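Local coordinates for CigR Protein (Salmonella enterica subsp. enterica serovar Typhimurium, PDB 4EW5), which is a putative inner membrane protein of unknown molecular function, represented here by its C-terminal domain, which forms a small antiparallel sheet packed beside a helix, at residues K55-Y69 / E73-A85. Sequence-based numbering, arbitrary orientation.
Sequences KKTVPASMLGQLPYY and EWKIVGDNLVLIA
With CG of Trp74 turned beside its own backbone N (chi1 -74°) and CG of Leu66 likewise (chi1 -64°), the leucine comes to lie over one face of the indole, its CD1 3.9 Å from the centroid of the five-membered ring in a CH-pi contact. Leu83 CD1 sits on the opposite face, 3.6 Å above the indole plane and displaced toward the rim. The ring's rotation is fixed at its edge, where NE1 donates to Pro67 O at 2.9 Å, the oxygen lying in the indole plane and the nitrogen in the carbonyl plane. The one polar atom of this buried side chain is thereby satisfied, with a leucine methyl on each face. Leu63 adds CD2 against Trp74 CB at 3.7 Å. Further along, Leu81 CD2 meets the selenomethionine Met62 CE tip to tip, and Val58 CG2 touches Ile76 CG1 at 3.8 Å. At the far end the backbones pair directly: Lys56 N donates to Ile76 O (2.8 Å) and Ile76 N to Lys56 O (2.9 Å), both nearly straight. Between this pair and the indole, one water accepts from Val58 N and Lys75 NZ and donates to Trp74 O. Leu23 of helix 11-26 packs on Met62 and Leu66, while Val11 of the second subunit reaches Trp74. The arrangement exemplifies a beta-hairpin, strands 72-77 and 80-85 joined by a type II' turn, flanked by a short edge strand whose continuation folds back over one sheet face to form part of the hydrophobic core.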
# COMPACT_ATOMS: atom_id res chain seq x y z
N LYS A 55 -2.90 -11.40 -20.23
CA LYS A 55 -2.15 -10.84 -19.12
C LYS A 55 -0.85 -10.32 -19.69
O LYS A 55 -0.05 -11.09 -20.15
CB LYS A 55 -1.84 -11.84 -18.04
CG LYS A 55 -1.35 -13.18 -18.50
CD LYS A 55 -1.26 -14.14 -17.32
CE LYS A 55 -0.74 -15.49 -17.74
NZ LYS A 55 -1.87 -16.29 -18.29
N LYS A 56 -0.66 -9.01 -19.66
CA LYS A 56 0.47 -8.40 -20.36
C LYS A 56 1.62 -8.11 -19.45
O LYS A 56 1.45 -7.96 -18.26
CB LYS A 56 0.01 -7.15 -21.13
CG LYS A 56 -1.13 -7.44 -22.08
CD LYS A 56 -1.57 -6.22 -22.84
CE LYS A 56 -2.79 -6.56 -23.69
NZ LYS A 56 -2.95 -5.66 -24.89
N THR A 57 2.81 -8.04 -20.01
CA THR A 57 4.00 -7.92 -19.21
C THR A 57 4.19 -6.57 -18.65
O THR A 57 4.08 -5.56 -19.35
CB THR A 57 5.24 -8.33 -20.01
OG1 THR A 57 5.14 -9.75 -20.26
CG2 THR A 57 6.55 -8.07 -19.27
N VAL A 58 4.55 -6.51 -17.39
CA VAL A 58 4.87 -5.25 -16.76
C VAL A 58 6.37 -5.02 -16.98
O VAL A 58 7.16 -5.93 -16.72
CB VAL A 58 4.62 -5.32 -15.19
CG1 VAL A 58 5.22 -4.08 -14.48
CG2 VAL A 58 3.08 -5.45 -14.93
N PRO A 59 6.77 -3.81 -17.39
CA PRO A 59 8.20 -3.58 -17.66
C PRO A 59 9.07 -3.66 -16.40
O PRO A 59 8.63 -3.31 -15.32
CB PRO A 59 8.23 -2.14 -18.25
CG PRO A 59 6.96 -1.53 -17.80
CD PRO A 59 5.97 -2.63 -17.71
N ALA A 60 10.34 -4.08 -16.59
CA ALA A 60 11.32 -4.20 -15.51
C ALA A 60 11.42 -2.95 -14.69
O ALA A 60 11.55 -3.04 -13.46
CB ALA A 60 12.73 -4.59 -16.05
N SER A 61 11.33 -1.79 -15.31
CA SER A 61 11.40 -0.55 -14.55
C SER A 61 10.32 -0.53 -13.48
O SER A 61 10.57 -0.06 -12.35
CB SER A 61 11.16 0.71 -15.43
OG SER A 61 9.93 0.53 -16.16
N MSE A 62 9.12 -0.98 -13.79
CA MSE A 62 8.06 -1.00 -12.79
C MSE A 62 8.16 -2.18 -11.82
O MSE A 62 7.85 -2.03 -10.63
CB MSE A 62 6.69 -0.95 -13.46
CG MSE A 62 5.56 -0.97 -12.53
SE MSE A 62 3.97 -0.25 -13.53
CE MSE A 62 2.74 -0.31 -12.08
N LEU A 63 8.54 -3.35 -12.30
CA LEU A 63 8.69 -4.50 -11.46
C LEU A 63 9.74 -4.34 -10.37
O LEU A 63 9.61 -4.93 -9.32
CB LEU A 63 9.03 -5.74 -12.27
CG LEU A 63 7.91 -6.38 -13.05
CD1 LEU A 63 8.39 -7.67 -13.72
CD2 LEU A 63 6.73 -6.70 -12.16
N GLY A 64 10.75 -3.53 -10.63
CA GLY A 64 11.69 -3.13 -9.62
C GLY A 64 11.14 -2.41 -8.41
O GLY A 64 11.84 -2.36 -7.37
N GLN A 65 9.91 -1.84 -8.53
CA GLN A 65 9.29 -1.00 -7.53
C GLN A 65 8.04 -1.57 -6.92
O GLN A 65 7.34 -0.86 -6.19
CB GLN A 65 8.94 0.39 -8.16
CG GLN A 65 10.07 0.89 -9.03
CD GLN A 65 11.16 1.39 -8.17
OE1 GLN A 65 10.88 2.07 -7.17
NE2 GLN A 65 12.41 1.06 -8.51
N LEU A 66 7.70 -2.79 -7.28
CA LEU A 66 6.65 -3.55 -6.72
C LEU A 66 7.24 -4.78 -5.98
O LEU A 66 8.28 -5.26 -6.33
CB LEU A 66 5.75 -4.11 -7.84
CG LEU A 66 5.01 -3.07 -8.67
CD1 LEU A 66 4.33 -3.74 -9.83
CD2 LEU A 66 4.02 -2.32 -7.78
N PRO A 67 6.57 -5.26 -4.95
CA PRO A 67 7.08 -6.43 -4.23
C PRO A 67 7.24 -7.68 -5.06
O PRO A 67 6.47 -7.94 -6.02
CB PRO A 67 6.01 -6.69 -3.13
CG PRO A 67 5.34 -5.40 -2.97
CD PRO A 67 5.32 -4.76 -4.38
N TYR A 68 8.23 -8.49 -4.74
CA TYR A 68 8.51 -9.64 -5.54
C TYR A 68 8.26 -10.85 -4.66
O TYR A 68 8.84 -10.97 -3.58
CB TYR A 68 10.00 -9.61 -6.01
CG TYR A 68 10.46 -10.97 -6.52
CD1 TYR A 68 9.71 -11.68 -7.48
CD2 TYR A 68 11.60 -11.55 -6.06
CE1 TYR A 68 10.16 -12.91 -7.96
CE2 TYR A 68 12.03 -12.82 -6.51
CZ TYR A 68 11.31 -13.48 -7.46
OH TYR A 68 11.66 -14.73 -7.90
N TYR A 69 7.43 -11.76 -5.16
CA TYR A 69 7.11 -13.03 -4.50
C TYR A 69 7.42 -14.15 -5.42
O TYR A 69 6.76 -14.31 -6.49
CB TYR A 69 5.63 -13.10 -4.16
CG TYR A 69 5.09 -11.95 -3.37
CD1 TYR A 69 5.18 -11.93 -1.98
CD2 TYR A 69 4.44 -10.90 -4.01
CE1 TYR A 69 4.68 -10.87 -1.27
CE2 TYR A 69 3.96 -9.80 -3.31
CZ TYR A 69 4.03 -9.79 -1.95
OH TYR A 69 3.54 -8.67 -1.27
N GLU A 73 3.84 -13.25 -10.42
CA GLU A 73 4.30 -12.15 -11.23
C GLU A 73 3.19 -11.14 -11.41
O GLU A 73 2.01 -11.50 -11.51
CB GLU A 73 4.76 -12.62 -12.56
CG GLU A 73 5.45 -11.60 -13.45
CD GLU A 73 6.60 -10.87 -12.79
OE1 GLU A 73 6.31 -10.05 -11.91
OE2 GLU A 73 7.80 -11.09 -13.19
N TRP A 74 3.58 -9.88 -11.46
CA TRP A 74 2.65 -8.77 -11.67
C TRP A 74 2.35 -8.69 -13.19
O TRP A 74 3.29 -8.85 -14.01
CB TRP A 74 3.28 -7.48 -11.21
CG TRP A 74 3.34 -7.36 -9.72
CD1 TRP A 74 4.43 -7.54 -8.89
CD2 TRP A 74 2.22 -7.07 -8.84
NE1 TRP A 74 4.10 -7.34 -7.59
CE2 TRP A 74 2.77 -7.04 -7.49
CE3 TRP A 74 0.87 -6.79 -9.04
CZ2 TRP A 74 2.00 -6.76 -6.40
CZ3 TRP A 74 0.12 -6.49 -7.93
CH2 TRP A 74 0.67 -6.47 -6.64
N LYS A 75 1.08 -8.50 -13.54
CA LYS A 75 0.65 -8.42 -14.92
C LYS A 75 -0.30 -7.25 -15.12
O LYS A 75 -0.97 -6.81 -14.15
CB LYS A 75 -0.05 -9.71 -15.33
CG LYS A 75 0.85 -10.90 -15.27
CD LYS A 75 1.75 -10.92 -16.51
CE LYS A 75 2.89 -11.90 -16.41
NZ LYS A 75 3.89 -11.60 -17.45
N ILE A 76 -0.40 -6.79 -16.36
CA ILE A 76 -1.44 -5.85 -16.75
C ILE A 76 -2.61 -6.67 -17.32
O ILE A 76 -2.47 -7.38 -18.31
CB ILE A 76 -0.94 -4.90 -17.82
CG1 ILE A 76 0.44 -4.23 -17.41
CG2 ILE A 76 -1.98 -3.80 -18.14
CD1 ILE A 76 0.97 -3.28 -18.51
N VAL A 77 -3.78 -6.49 -16.72
CA VAL A 77 -5.01 -7.21 -17.10
C VAL A 77 -6.06 -6.14 -17.29
O VAL A 77 -6.42 -5.46 -16.34
CB VAL A 77 -5.42 -8.17 -15.98
CG1 VAL A 77 -6.74 -8.87 -16.31
CG2 VAL A 77 -4.32 -9.18 -15.79
N GLY A 78 -6.43 -5.86 -18.56
CA GLY A 78 -7.33 -4.76 -18.86
C GLY A 78 -6.54 -3.52 -18.51
O GLY A 78 -5.38 -3.34 -18.98
N ASP A 79 -7.13 -2.67 -17.69
CA ASP A 79 -6.37 -1.50 -17.15
C ASP A 79 -5.96 -1.65 -15.66
O ASP A 79 -5.65 -0.65 -15.00
CB ASP A 79 -7.05 -0.19 -17.43
CG ASP A 79 -8.42 -0.07 -16.77
OD1 ASP A 79 -8.84 -1.06 -16.13
OD2 ASP A 79 -9.03 1.00 -16.93
N ASN A 80 -5.90 -2.88 -15.19
CA ASN A 80 -5.63 -3.18 -13.78
C ASN A 80 -4.27 -3.79 -13.56
O ASN A 80 -3.69 -4.45 -14.48
CB ASN A 80 -6.68 -4.14 -13.30
CG ASN A 80 -8.11 -3.65 -13.62
OD1 ASN A 80 -8.49 -2.51 -13.28
ND2 ASN A 80 -8.85 -4.43 -14.44
N LEU A 81 -3.77 -3.69 -12.34
CA LEU A 81 -2.49 -4.32 -12.03
C LEU A 81 -2.81 -5.57 -11.20
O LEU A 81 -3.46 -5.45 -10.14
CB LEU A 81 -1.64 -3.36 -11.19
CG LEU A 81 -0.29 -3.85 -10.72
CD1 LEU A 81 0.62 -4.39 -11.83
CD2 LEU A 81 0.40 -2.75 -9.86
N VAL A 82 -2.32 -6.74 -11.60
CA VAL A 82 -2.80 -8.01 -11.01
C VAL A 82 -1.61 -8.91 -10.74
O VAL A 82 -0.78 -9.13 -11.64
CB VAL A 82 -3.79 -8.71 -11.96
CG1 VAL A 82 -4.36 -9.96 -11.25
CG2 VAL A 82 -4.91 -7.73 -12.41
N LEU A 83 -1.44 -9.38 -9.50
CA LEU A 83 -0.44 -10.32 -9.18
C LEU A 83 -1.07 -11.71 -9.41
O LEU A 83 -2.15 -12.03 -8.85
CB LEU A 83 -0.08 -10.27 -7.71
CG LEU A 83 1.08 -11.14 -7.21
CD1 LEU A 83 2.44 -10.71 -7.80
CD2 LEU A 83 1.18 -11.18 -5.70
N ILE A 84 -0.33 -12.56 -10.09
CA ILE A 84 -0.89 -13.84 -10.57
C ILE A 84 0.14 -14.91 -10.26
O ILE A 84 1.35 -14.70 -10.50
CB ILE A 84 -1.14 -13.71 -12.09
CG1 ILE A 84 -2.32 -12.79 -12.33
CG2 ILE A 84 -1.46 -15.02 -12.74
CD1 ILE A 84 -2.57 -12.43 -13.80
N ALA A 85 -0.31 -16.02 -9.69
CA ALA A 85 0.55 -17.18 -9.49
C ALA A 85 1.00 -17.77 -10.83
O ALA A 85 0.18 -17.99 -11.75
CB ALA A 85 -0.18 -18.26 -8.68
O HOH W 1 2.87 -11.59 -19.99
O HOH W 2 4.97 -9.07 -16.13